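Long-range contacts in regulatory protein SWI6 (Saccharomyces cerevisiae, PDB 1SW6), which serves as the shared subunit of the yeast transcription factors SBF and MBF in cell-cycle-dependent gene expression, this chain being its ankyrin-repeat domain: residues A[138-143]-A[172-177]; A[166-171]-A[185-190]; A[176-181]-A[221-226]; A[207-212]-A[288-293]. All blocks are in the same frame, centred on the assembly; numbering follows the deposited sequence.

How the contacts relate
The four contacts follow the ankyrin-repeat stack from the first repeat to the fourth. Contact 1 joins repeats 1 and 2, contact 2 pairs two helices within repeat 2, contact 3 ties repeat 2 to repeat 3, and contact 4 packs repeat 3 on repeat 4. Contacts 1 and 3 share Asn176 and Asn177, their centres lie about 9 Å apart, and both touch the second subunit. Ser174 O of contact 1 and Tyr224 OH of contact 3 probably hydrogen-bond at 2.7 Å. Contact 2 lies about 9 Å from contact 1, centre to centre. The centres of contacts 1 and 4 are about 19 Å apart, yet Thr211 OG1 probably hydrogen-bonds to Val172 O at 2.8 Å.

Contact 1. Residues A[138-143]-A[172-177]; sequences LTSIAN and VKSVNN
Ala142 and Asn177 bring their backbones to 4.9 Å, CA to CA, where the Schellman motif ending helix 134-140 meets helix 176-179. Ala142, with positive phi, is the residue after that helix end, and its N bonds back to Thr139 O. The same oxygen takes a second proton from across the contact: Asn177 ND2 donates to Thr139 O at 2.9 Å, approaching nearly along the C=O axis (166°) and close to the amide plane of Asn177. Asn177 CG stands anti to the carbonyl carbon, beside the backbone N (chi1 -81°), and the amide beyond it reaches Thr139 O. Two donors therefore grip one carbonyl of the last helical turn. The methyl of Ala142 lies against the backbone of Asn176, its CB 3.4 Å from Asn176 O, and also touches Asn177 OD1, which is itself bonded to Thr182. An alanine in place of Asn177 would probably leave Thr139 O without its link to the second repeat and open a gap beside the Ala142 methyl. Asn176 CB lies 3.3 Å from Ser140 O, and its side chain runs alongside that of Ile141. Ser174 OG also approaches Ser140 O, at 3.0 Å. The contact joins ankyrin repeats 1 and 2. Helices 167-173 and 183-190 cover Thr139 and Asn177, helix 144-152 packs on Thr139, and the second subunit lies against Ile141, Ser174 and Asn176.

Contact 2. Residues A[166-171]-A[185-190]; sequences SCLVKA and ALLDYL
Leu168 and Leu190 belong to a buried contact made by apolar side chains between two antiparallel helices of the second ankyrin repeat, near the centre of the chain. The axes of the short segments 167-171 and 185-190 run at 167° and approach to 11.2 Å, so the space between them is bridged by side chains. Leu168 contributes the largest share. Its CG stands anti to the backbone N (chi1 178°), and from there CD1 meets Leu187 CD2 at 4.0 Å and Leu190 CB at 4.1 Å, while CD2 lies against Leu190 O. The Leu168 side chain lies roughly perpendicular to that of Leu187 and runs antiparallel to that of Leu190. At one end of the pair, Cys167 SG touches the methyls of Leu190, with CD1 the nearer at 3.8 Å. At the other end the small Ala171 takes the tip of Leu186, its CB 3.7 Å from Leu186 CD2. Helix 134-140 of the first repeat packs on Cys167, Ala171 and Leu190, and Ile204 of helix 204-212 touches Leu168. An antiparallel helix pair stacked on like pairs is the basic unit of the ankyrin fold; here the short helix 176-179 lies between the two in the chain.

Contact 3. Residues A[176-181]-A[221-226]; sequences NNYDSG and AKYYLD
Asn177, early in the segment 176-181, sets its CB 3.5 Å from Tyr224 OH. At the next residue, Tyr178 N gives that hydroxyl a weak hydrogen bond of 3.0 Å, bent to 125°, while Ser174 O provides its stronger partner. The side chain of Tyr178 carries much of the remaining contact. Its CG stands anti to the backbone N (chi1 164°), and the ring beyond it meets that of Tyr223. Tyr178 CD1 stands over one face of the Tyr223 ring, nearer its edge than its centre, 3.2 Å from Tyr223 CG. The ring planes are inclined at 57°, with centroids 4.8 Å apart. Further along, Ser180 OG turns back to Asn176 O and is held there at 2.9 Å. Gly181 ends the segment with positive phi in a Schellman motif, and its CA lies 3.7 Å from Tyr223 OH. A water bonded to Tyr223 OH at 2.7 Å also bonds weakly to Gly181 O, so the far end of the tyrosine reaches the turn. An alanine in place of Tyr223 would probably leave the Tyr178 ring without the aromatic face it meets and the water without its phenolic partner. Tyr224 packs on Phe183, on Val172 of helix 167-173 and on Ile208 of helix 204-212, fitting helix 218-234 of repeat 3 against repeat 2; the second subunit covers Asn176, Asp179 and Ser180.

Contact 4. Residues A[207-212]-A[288-293]; sequences HIIITS and NIAARL
Ile209 and Ile289 meet where helix 204-212 of ankyrin repeat 3 stacks on helix 286-293 of repeat 4, the side-by-side repeat packing of the ankyrin fold. The axes of the short segments run almost parallel, at 4°, and come within 9.3 Å of each other; the backbones are nearest at Ile209 and Ala290. Apolar packing dominates. Two isoleucines of the third repeat converge on one methyl of the fourth: Ile209 CG2 lies 3.4 Å from Ile289 CG2, and Ile210 CD1 lies 3.5 Å from the same carbon. Both are tighter than usual for carbon pairs, so packing around the Ile289 methyl is close. Ile209 and Ile210 both lie at a slant to Ile289. On Ile289, CG2 is anti to the backbone N, the branch turned to the partner helix. Ile209 CG2 also leans on Ala290, 4.0 Å from its CB, a small side chain consistent with the close approach of the backbones here. Helix 296-304 packs on the same residues, with Ile298 and Leu302 against Ile209 and Val299 against Ala290. The polar interactions lie within the individual helices or reach beyond this pair; Arg292, for one, forms a salt bridge with Asp284. At the C-terminal end Leu293 CD1 lies 3.5 Å from Ile209 O and 3.9 Å from Ser212 OG.

Contact 1. Residues A[138-143]-A[172-177]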
loop_
_atom_site.group_PDB
_atom_site.type_symbol
_atom_site.label_atom_id
_atom_site.label_comp_id
_atom_site.label_asym_id
_atom_site.label_seq_id
_atom_site.Cartn_x
_atom_site.Cartn_y
_atom_site.Cartn_z
ATOM N N LEU A 138 4.044 9.205 4.598
ATOM C CA LEU A 138 5.436 9.493 4.928
ATOM C C LEU A 138 5.975 8.724 6.128
ATOM O O LEU A 138 7.165 8.406 6.180
ATOM C CB LEU A 138 5.610 11.000 5.127
ATOM C CG LEU A 138 5.545 11.723 3.779
ATOM C CD1 LEU A 138 5.610 13.226 3.948
ATOM C CD2 LEU A 138 6.707 11.253 2.938
ATOM N N THR A 139 5.102 8.414 7.084
ATOM C CA THR A 139 5.514 7.665 8.266
ATOM C C THR A 139 5.665 6.183 7.904
ATOM O O THR A 139 6.582 5.496 8.371
ATOM C CB THR A 139 4.477 7.811 9.408
ATOM O OG1 THR A 139 4.514 9.154 9.923
ATOM C CG2 THR A 139 4.774 6.825 10.542
ATOM N N SER A 140 4.768 5.699 7.053
ATOM C CA SER A 140 4.792 4.300 6.642
ATOM C C SER A 140 6.093 3.981 5.910
ATOM O O SER A 140 6.557 2.848 5.889
ATOM C CB SER A 140 3.607 4.017 5.716
ATOM O OG SER A 140 3.495 2.633 5.438
ATOM N N ILE A 141 6.679 5.018 5.337
ATOM C CA ILE A 141 7.889 4.910 4.546
ATOM C C ILE A 141 9.144 5.316 5.309
ATOM O O ILE A 141 10.225 5.424 4.737
ATOM C CB ILE A 141 7.690 5.771 3.262
ATOM C CG1 ILE A 141 7.846 4.888 2.046
ATOM C CG2 ILE A 141 8.567 7.006 3.268
ATOM C CD1 ILE A 141 6.766 3.861 1.952
ATOM N N ALA A 142 8.988 5.536 6.609
ATOM C CA ALA A 142 10.089 5.933 7.475
ATOM C C ALA A 142 10.818 7.198 7.027
ATOM O O ALA A 142 12.009 7.367 7.322
ATOM C CB ALA A 142 11.089 4.787 7.625
ATOM N N ASN A 143 10.130 8.092 6.322
ATOM C CA ASN A 143 10.800 9.326 5.920
ATOM C C ASN A 143 10.728 10.320 7.073
ATOM O O ASN A 143 9.941 11.269 7.047
ATOM C CB ASN A 143 10.156 9.953 4.688
ATOM C CG ASN A 143 11.044 11.019 4.065
ATOM O OD1 ASN A 143 11.553 11.904 4.759
ATOM N ND2 ASN A 143 11.244 10.931 2.759
ATOM N N VAL A 172 4.324 1.023 12.766
ATOM C CA VAL A 172 4.483 -0.336 13.275
ATOM C C VAL A 172 3.859 -1.434 12.425
ATOM O O VAL A 172 3.979 -2.612 12.755
ATOM C CB VAL A 172 3.987 -0.461 14.736
ATOM C CG1 VAL A 172 4.822 0.470 15.629
ATOM C CG2 VAL A 172 2.507 -0.120 14.832
ATOM N N LYS A 173 3.217 -1.059 11.322
ATOM C CA LYS A 173 2.626 -2.057 10.436
ATOM C C LYS A 173 3.517 -2.339 9.224
ATOM O O LYS A 173 3.168 -3.167 8.375
ATOM C CB LYS A 173 1.229 -1.625 9.981
ATOM C CG LYS A 173 0.206 -1.672 11.100
ATOM C CD LYS A 173 -1.180 -1.281 10.622
ATOM C CE LYS A 173 -1.756 -2.322 9.668
ATOM N NZ LYS A 173 -3.198 -2.055 9.443
ATOM N N SER A 174 4.660 -1.650 9.140
ATOM C CA SER A 174 5.625 -1.863 8.053
ATOM C C SER A 174 7.021 -2.002 8.680
ATOM O O SER A 174 7.251 -1.540 9.808
ATOM C CB SER A 174 5.603 -0.696 7.062
ATOM O OG SER A 174 6.192 0.461 7.614
ATOM N N VAL A 175 7.946 -2.647 7.968
ATOM C CA VAL A 175 9.289 -2.847 8.507
ATOM C C VAL A 175 10.197 -1.678 8.223
ATOM O O VAL A 175 11.337 -1.645 8.682
ATOM C CB VAL A 175 9.982 -4.100 7.928
ATOM C CG1 VAL A 175 9.096 -5.315 8.099
ATOM C CG2 VAL A 175 10.349 -3.865 6.470
ATOM N N ASN A 176 9.685 -0.718 7.470
ATOM C CA ASN A 176 10.453 0.455 7.077
ATOM C C ASN A 176 11.181 1.219 8.179
ATOM O O ASN A 176 12.334 1.609 8.002
ATOM C CB ASN A 176 9.546 1.406 6.299
ATOM C CG ASN A 176 9.069 0.802 4.995
ATOM O OD1 ASN A 176 8.519 -0.305 4.984
ATOM N ND2 ASN A 176 9.276 1.518 3.888
ATOM N N ASN A 177 10.518 1.450 9.310
ATOM C CA ASN A 177 11.150 2.195 10.390
ATOM C C ASN A 177 12.204 1.391 11.146
ATOM O O ASN A 177 13.114 1.953 11.740
ATOM C CB ASN A 177 10.081 2.752 11.320
ATOM C CG ASN A 177 9.464 4.033 10.772
ATOM O OD1 ASN A 177 10.006 5.104 10.967
ATOM N ND2 ASN A 177 8.351 3.915 10.062
#

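Contact 2. Residues A[166-171]-A[185-190]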
loop_
_atom_site.group_PDB
_atom_site.type_symbol
_atom_site.label_atom_id
_atom_site.label_comp_id
_atom_site.label_asym_id
_atom_site.label_seq_id
_atom_site.Cartn_x
_atom_site.Cartn_y
_atom_site.Cartn_z
ATOM N N SER A 166 -3.896 5.671 13.225
ATOM C CA SER A 166 -3.080 6.891 13.218
ATOM C C SER A 166 -1.839 6.711 12.356
ATOM O O SER A 166 -1.570 5.618 11.876
ATOM C CB SER A 166 -2.641 7.232 14.637
ATOM O OG SER A 166 -1.746 6.239 15.110
ATOM N N CYS A 167 -1.077 7.784 12.173
ATOM C CA CYS A 167 0.134 7.702 11.370
ATOM C C CYS A 167 1.201 6.876 12.073
ATOM O O CYS A 167 1.972 6.179 11.423
ATOM C CB CYS A 167 0.679 9.103 11.034
ATOM S SG CYS A 167 1.016 10.167 12.447
ATOM N N LEU A 168 1.249 6.941 13.399
ATOM C CA LEU A 168 2.234 6.157 14.133
ATOM C C LEU A 168 1.919 4.667 13.957
ATOM O O LEU A 168 2.821 3.837 13.930
ATOM C CB LEU A 168 2.236 6.537 15.616
ATOM C CG LEU A 168 3.216 5.716 16.458
ATOM C CD1 LEU A 168 4.638 6.036 16.032
ATOM C CD2 LEU A 168 3.014 6.016 17.950
ATOM N N VAL A 169 0.636 4.332 13.832
ATOM C CA VAL A 169 0.232 2.940 13.620
ATOM C C VAL A 169 0.859 2.414 12.310
ATOM O O VAL A 169 1.202 1.243 12.202
ATOM C CB VAL A 169 -1.325 2.822 13.576
ATOM C CG1 VAL A 169 -1.762 1.431 13.069
ATOM C CG2 VAL A 169 -1.887 3.050 14.982
ATOM N N LYS A 170 1.025 3.294 11.324
ATOM C CA LYS A 170 1.629 2.901 10.052
ATOM C C LYS A 170 3.089 2.533 10.260
ATOM O O LYS A 170 3.614 1.631 9.602
ATOM C CB LYS A 170 1.517 4.042 9.034
ATOM C CG LYS A 170 0.074 4.391 8.705
ATOM C CD LYS A 170 -0.694 3.123 8.341
ATOM C CE LYS A 170 -2.188 3.330 8.437
ATOM N NZ LYS A 170 -2.907 2.061 8.171
ATOM N N ALA A 171 3.736 3.221 11.196
ATOM C CA ALA A 171 5.130 2.944 11.506
ATOM C C ALA A 171 5.289 1.518 12.000
ATOM O O ALA A 171 6.289 0.857 11.696
ATOM C CB ALA A 171 5.640 3.913 12.576
ATOM N N ALA A 185 13.681 7.870 17.015
ATOM C CA ALA A 185 13.667 9.308 16.757
ATOM C C ALA A 185 12.250 9.733 16.372
ATOM O O ALA A 185 11.809 10.840 16.696
ATOM C CB ALA A 185 14.646 9.659 15.626
ATOM N N LEU A 186 11.536 8.849 15.680
ATOM C CA LEU A 186 10.153 9.146 15.269
ATOM C C LEU A 186 9.218 9.398 16.468
ATOM O O LEU A 186 8.299 10.216 16.404
ATOM C CB LEU A 186 9.595 7.991 14.443
ATOM C CG LEU A 186 8.206 8.192 13.832
ATOM C CD1 LEU A 186 8.261 9.263 12.747
ATOM C CD2 LEU A 186 7.731 6.867 13.232
ATOM N N LEU A 187 9.448 8.688 17.561
ATOM C CA LEU A 187 8.609 8.855 18.733
ATOM C C LEU A 187 8.691 10.274 19.301
ATOM O O LEU A 187 7.726 10.758 19.882
ATOM C CB LEU A 187 8.983 7.813 19.798
ATOM C CG LEU A 187 8.634 6.371 19.389
ATOM C CD1 LEU A 187 9.108 5.378 20.441
ATOM C CD2 LEU A 187 7.120 6.256 19.192
ATOM N N ASP A 188 9.827 10.951 19.139
ATOM C CA ASP A 188 9.931 12.319 19.661
ATOM C C ASP A 188 8.910 13.240 19.007
ATOM O O ASP A 188 8.445 14.204 19.630
ATOM C CB ASP A 188 11.337 12.904 19.459
ATOM C CG ASP A 188 12.369 12.289 20.392
ATOM O OD1 ASP A 188 11.980 11.548 21.335
ATOM O OD2 ASP A 188 13.572 12.554 20.181
ATOM N N TYR A 189 8.557 12.938 17.759
ATOM C CA TYR A 189 7.575 13.736 17.026
ATOM C C TYR A 189 6.167 13.134 16.967
ATOM O O TYR A 189 5.201 13.868 16.736
ATOM C CB TYR A 189 8.051 14.002 15.595
ATOM C CG TYR A 189 9.225 14.939 15.515
ATOM C CD1 TYR A 189 10.508 14.508 15.853
ATOM C CD2 TYR A 189 9.050 16.274 15.142
ATOM C CE1 TYR A 189 11.593 15.381 15.826
ATOM C CE2 TYR A 189 10.125 17.159 15.111
ATOM C CZ TYR A 189 11.395 16.705 15.456
ATOM O OH TYR A 189 12.464 17.576 15.435
ATOM N N LEU A 190 6.031 11.824 17.181
ATOM C CA LEU A 190 4.697 11.210 17.100
ATOM C C LEU A 190 4.138 10.592 18.382
ATOM O O LEU A 190 3.113 9.922 18.331
ATOM C CB LEU A 190 4.649 10.150 15.979
ATOM C CG LEU A 190 5.024 10.538 14.535
ATOM C CD1 LEU A 190 4.579 9.429 13.576
ATOM C CD2 LEU A 190 4.344 11.847 14.134
#

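Contact 3. Residues A[176-181]-A[221-226]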
loop_
_atom_site.group_PDB
_atom_site.type_symbol
_atom_site.label_atom_id
_atom_site.label_comp_id
_atom_site.label_asym_id
_atom_site.label_seq_id
_atom_site.Cartn_x
_atom_site.Cartn_y
_atom_site.Cartn_z
ATOM N N ASN A 176 9.685 -0.718 7.470
ATOM C CA ASN A 176 10.453 0.455 7.077
ATOM C C ASN A 176 11.181 1.219 8.179
ATOM O O ASN A 176 12.334 1.609 8.002
ATOM C CB ASN A 176 9.546 1.406 6.299
ATOM C CG ASN A 176 9.069 0.802 4.995
ATOM O OD1 ASN A 176 8.519 -0.305 4.984
ATOM N ND2 ASN A 176 9.276 1.518 3.888
ATOM N N ASN A 177 10.518 1.450 9.310
ATOM C CA ASN A 177 11.150 2.195 10.390
ATOM C C ASN A 177 12.204 1.391 11.146
ATOM O O ASN A 177 13.114 1.953 11.740
ATOM C CB ASN A 177 10.081 2.752 11.320
ATOM C CG ASN A 177 9.464 4.033 10.772
ATOM O OD1 ASN A 177 10.006 5.104 10.967
ATOM N ND2 ASN A 177 8.351 3.915 10.062
ATOM N N TYR A 178 12.089 0.070 11.102
ATOM C CA TYR A 178 13.073 -0.794 11.745
ATOM C C TYR A 178 14.312 -0.855 10.831
ATOM O O TYR A 178 15.434 -0.602 11.257
ATOM C CB TYR A 178 12.470 -2.186 11.945
ATOM C CG TYR A 178 13.461 -3.291 12.243
ATOM C CD1 TYR A 178 14.277 -3.248 13.368
ATOM C CD2 TYR A 178 13.553 -4.397 11.413
ATOM C CE1 TYR A 178 15.160 -4.290 13.658
ATOM C CE2 TYR A 178 14.426 -5.438 11.692
ATOM C CZ TYR A 178 15.224 -5.380 12.812
ATOM O OH TYR A 178 16.088 -6.415 13.067
ATOM N N ASP A 179 14.096 -1.164 9.559
ATOM C CA ASP A 179 15.199 -1.241 8.609
ATOM C C ASP A 179 15.978 0.060 8.565
ATOM O O ASP A 179 17.205 0.053 8.467
ATOM C CB ASP A 179 14.679 -1.562 7.207
ATOM C CG ASP A 179 14.183 -2.993 7.082
ATOM O OD1 ASP A 179 14.309 -3.760 8.059
ATOM O OD2 ASP A 179 13.668 -3.352 6.002
ATOM N N SER A 180 15.263 1.177 8.657
ATOM C CA SER A 180 15.893 2.489 8.601
ATOM C C SER A 180 16.371 3.002 9.955
ATOM O O SER A 180 17.035 4.030 10.025
ATOM C CB SER A 180 14.930 3.507 7.982
ATOM O OG SER A 180 14.460 3.058 6.723
ATOM N N GLY A 181 16.033 2.289 11.027
ATOM C CA GLY A 181 16.456 2.708 12.354
ATOM C C GLY A 181 15.992 4.104 12.737
ATOM O O GLY A 181 16.692 4.819 13.449
ATOM N N ALA A 221 8.731 -6.054 14.820
ATOM C CA ALA A 221 7.810 -5.903 15.940
ATOM C C ALA A 221 8.513 -6.012 17.292
ATOM O O ALA A 221 8.161 -5.308 18.240
ATOM C CB ALA A 221 6.687 -6.928 15.841
ATOM N N LYS A 222 9.498 -6.891 17.396
ATOM C CA LYS A 222 10.220 -7.027 18.652
ATOM C C LYS A 222 10.923 -5.693 18.887
ATOM O O LYS A 222 10.882 -5.125 19.980
ATOM C CB LYS A 222 11.255 -8.146 18.545
ATOM C CG LYS A 222 12.112 -8.367 19.800
ATOM C CD LYS A 222 11.301 -9.020 20.912
ATOM C CE LYS A 222 12.202 -9.659 21.964
ATOM N NZ LYS A 222 13.093 -8.680 22.656
ATOM N N TYR A 223 11.561 -5.196 17.836
ATOM C CA TYR A 223 12.291 -3.935 17.884
ATOM C C TYR A 223 11.393 -2.768 18.283
ATOM O O TYR A 223 11.757 -1.955 19.140
ATOM C CB TYR A 223 12.900 -3.666 16.511
ATOM C CG TYR A 223 13.595 -2.333 16.365
ATOM C CD1 TYR A 223 14.923 -2.174 16.755
ATOM C CD2 TYR A 223 12.945 -1.251 15.767
ATOM C CE1 TYR A 223 15.596 -0.975 16.543
ATOM C CE2 TYR A 223 13.609 -0.045 15.552
ATOM C CZ TYR A 223 14.939 0.078 15.937
ATOM O OH TYR A 223 15.628 1.232 15.653
ATOM N N TYR A 224 10.222 -2.679 17.654
ATOM C CA TYR A 224 9.276 -1.606 17.946
ATOM C C TYR A 224 8.838 -1.629 19.412
ATOM O O TYR A 224 8.826 -0.593 20.092
ATOM C CB TYR A 224 8.053 -1.724 17.018
ATOM C CG TYR A 224 8.355 -1.426 15.558
ATOM C CD1 TYR A 224 7.619 -2.024 14.545
ATOM C CD2 TYR A 224 9.371 -0.528 15.194
ATOM C CE1 TYR A 224 7.878 -1.747 13.187
ATOM C CE2 TYR A 224 9.646 -0.242 13.841
ATOM C CZ TYR A 224 8.895 -0.861 12.846
ATOM O OH TYR A 224 9.169 -0.625 11.517
ATOM N N LEU A 225 8.500 -2.816 19.897
ATOM C CA LEU A 225 8.072 -2.983 21.281
ATOM C C LEU A 225 9.139 -2.536 22.270
ATOM O O LEU A 225 8.850 -1.756 23.181
ATOM C CB LEU A 225 7.705 -4.440 21.553
ATOM C CG LEU A 225 7.404 -4.797 23.015
ATOM C CD1 LEU A 225 6.299 -3.885 23.555
ATOM C CD2 LEU A 225 6.977 -6.251 23.112
ATOM N N ASP A 226 10.369 -3.016 22.096
ATOM C CA ASP A 226 11.443 -2.651 23.021
ATOM C C ASP A 226 11.817 -1.175 22.934
ATOM O O ASP A 226 12.047 -0.543 23.954
ATOM C CB ASP A 226 12.686 -3.521 22.797
ATOM C CG ASP A 226 12.452 -4.981 23.158
ATOM O OD1 ASP A 226 11.577 -5.264 24.010
ATOM O OD2 ASP A 226 13.148 -5.851 22.598
HETATM O O HOH W 1 15.430 3.857 16.195
#

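Contact 4. Residues A[207-212]-A[288-293]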
loop_
_atom_site.group_PDB
_atom_site.type_symbol
_atom_site.label_atom_id
_atom_site.label_comp_id
_atom_site.label_asym_id
_atom_site.label_seq_id
_atom_site.Cartn_x
_atom_site.Cartn_y
_atom_site.Cartn_z
ATOM N N HIS A 207 -1.283 -3.339 17.456
ATOM C CA HIS A 207 -0.778 -3.361 16.093
ATOM C C HIS A 207 0.631 -3.925 15.990
ATOM O O HIS A 207 0.935 -4.637 15.032
ATOM C CB HIS A 207 -0.845 -1.953 15.478
ATOM C CG HIS A 207 -2.239 -1.496 15.169
ATOM N ND1 HIS A 207 -2.992 -2.038 14.146
ATOM C CD2 HIS A 207 -3.029 -0.571 15.765
ATOM C CE1 HIS A 207 -4.183 -1.466 14.130
ATOM N NE2 HIS A 207 -4.231 -0.572 15.101
ATOM N N ILE A 208 1.488 -3.626 16.967
ATOM C CA ILE A 208 2.857 -4.140 16.947
ATOM C C ILE A 208 2.771 -5.665 16.949
ATOM O O ILE A 208 3.376 -6.346 16.116
ATOM C CB ILE A 208 3.670 -3.670 18.182
ATOM C CG1 ILE A 208 3.925 -2.157 18.101
ATOM C CG2 ILE A 208 4.982 -4.449 18.265
ATOM C CD1 ILE A 208 4.803 -1.614 19.195
ATOM N N ILE A 209 1.998 -6.195 17.886
ATOM C CA ILE A 209 1.815 -7.626 17.986
ATOM C C ILE A 209 1.174 -8.204 16.728
ATOM O O ILE A 209 1.617 -9.235 16.241
ATOM C CB ILE A 209 0.977 -7.970 19.227
ATOM C CG1 ILE A 209 1.910 -8.188 20.424
ATOM C CG2 ILE A 209 0.133 -9.206 18.976
ATOM C CD1 ILE A 209 2.765 -6.995 20.782
ATOM N N ILE A 210 0.139 -7.554 16.195
ATOM C CA ILE A 210 -0.493 -8.069 14.979
ATOM C C ILE A 210 0.568 -8.215 13.892
ATOM O O ILE A 210 0.571 -9.179 13.125
ATOM C CB ILE A 210 -1.592 -7.125 14.434
ATOM C CG1 ILE A 210 -2.794 -7.096 15.373
ATOM C CG2 ILE A 210 -2.025 -7.587 13.050
ATOM C CD1 ILE A 210 -3.468 -8.417 15.550
ATOM N N THR A 211 1.477 -7.249 13.838
ATOM C CA THR A 211 2.542 -7.261 12.845
ATOM C C THR A 211 3.533 -8.385 13.086
ATOM O O THR A 211 4.005 -9.023 12.141
ATOM C CB THR A 211 3.309 -5.923 12.833
ATOM O OG1 THR A 211 2.466 -4.896 12.306
ATOM C CG2 THR A 211 4.545 -6.023 11.982
ATOM N N SER A 212 3.858 -8.620 14.349
ATOM C CA SER A 212 4.808 -9.670 14.699
ATOM C C SER A 212 4.409 -11.022 14.096
ATOM O O SER A 212 5.247 -11.908 13.935
ATOM C CB SER A 212 4.902 -9.815 16.219
ATOM O OG SER A 212 3.729 -10.425 16.729
ATOM N N ASN A 288 -3.021 -11.566 24.462
ATOM C CA ASN A 288 -3.952 -12.620 24.051
ATOM C C ASN A 288 -3.886 -12.849 22.538
ATOM O O ASN A 288 -4.020 -13.975 22.071
ATOM C CB ASN A 288 -5.385 -12.272 24.478
ATOM C CG ASN A 288 -6.216 -13.520 24.799
ATOM O OD1 ASN A 288 -5.771 -14.641 24.569
ATOM N ND2 ASN A 288 -7.426 -13.324 25.326
ATOM N N ILE A 289 -3.688 -11.773 21.775
ATOM C CA ILE A 289 -3.556 -11.864 20.323
ATOM C C ILE A 289 -2.237 -12.578 20.036
ATOM O O ILE A 289 -2.140 -13.412 19.131
ATOM C CB ILE A 289 -3.504 -10.456 19.679
ATOM C CG1 ILE A 289 -4.901 -9.822 19.691
ATOM C CG2 ILE A 289 -2.918 -10.538 18.265
ATOM C CD1 ILE A 289 -4.922 -8.368 19.273
ATOM N N ALA A 290 -1.223 -12.251 20.825
ATOM C CA ALA A 290 0.094 -12.842 20.663
ATOM C C ALA A 290 0.117 -14.333 21.009
ATOM O O ALA A 290 0.807 -15.111 20.357
ATOM C CB ALA A 290 1.117 -12.086 21.532
ATOM N N ALA A 291 -0.617 -14.726 22.047
ATOM C CA ALA A 291 -0.649 -16.129 22.457
ATOM C C ALA A 291 -1.238 -16.984 21.342
ATOM O O ALA A 291 -0.820 -18.121 21.134
ATOM C CB ALA A 291 -1.472 -16.288 23.739
ATOM N N ARG A 292 -2.208 -16.424 20.627
ATOM C CA ARG A 292 -2.856 -17.125 19.527
ATOM C C ARG A 292 -1.972 -17.243 18.287
ATOM O O ARG A 292 -2.106 -18.197 17.518
ATOM C CB ARG A 292 -4.161 -16.423 19.162
ATOM C CG ARG A 292 -5.396 -17.120 19.676
ATOM C CD ARG A 292 -6.620 -16.297 19.379
ATOM N NE ARG A 292 -6.828 -15.273 20.394
ATOM C CZ ARG A 292 -7.158 -14.013 20.135
ATOM N NH1 ARG A 292 -7.318 -13.600 18.884
ATOM N NH2 ARG A 292 -7.324 -13.164 21.136
ATOM N N LEU A 293 -1.074 -16.276 18.090
ATOM C CA LEU A 293 -0.168 -16.302 16.942
ATOM C C LEU A 293 0.883 -17.398 17.121
ATOM O O LEU A 293 1.389 -17.960 16.145
ATOM C CB LEU A 293 0.520 -14.944 16.765
ATOM C CG LEU A 293 -0.384 -13.725 16.545
ATOM C CD1 LEU A 293 0.483 -12.495 16.353
ATOM C CD2 LEU A 293 -1.271 -13.932 15.324
#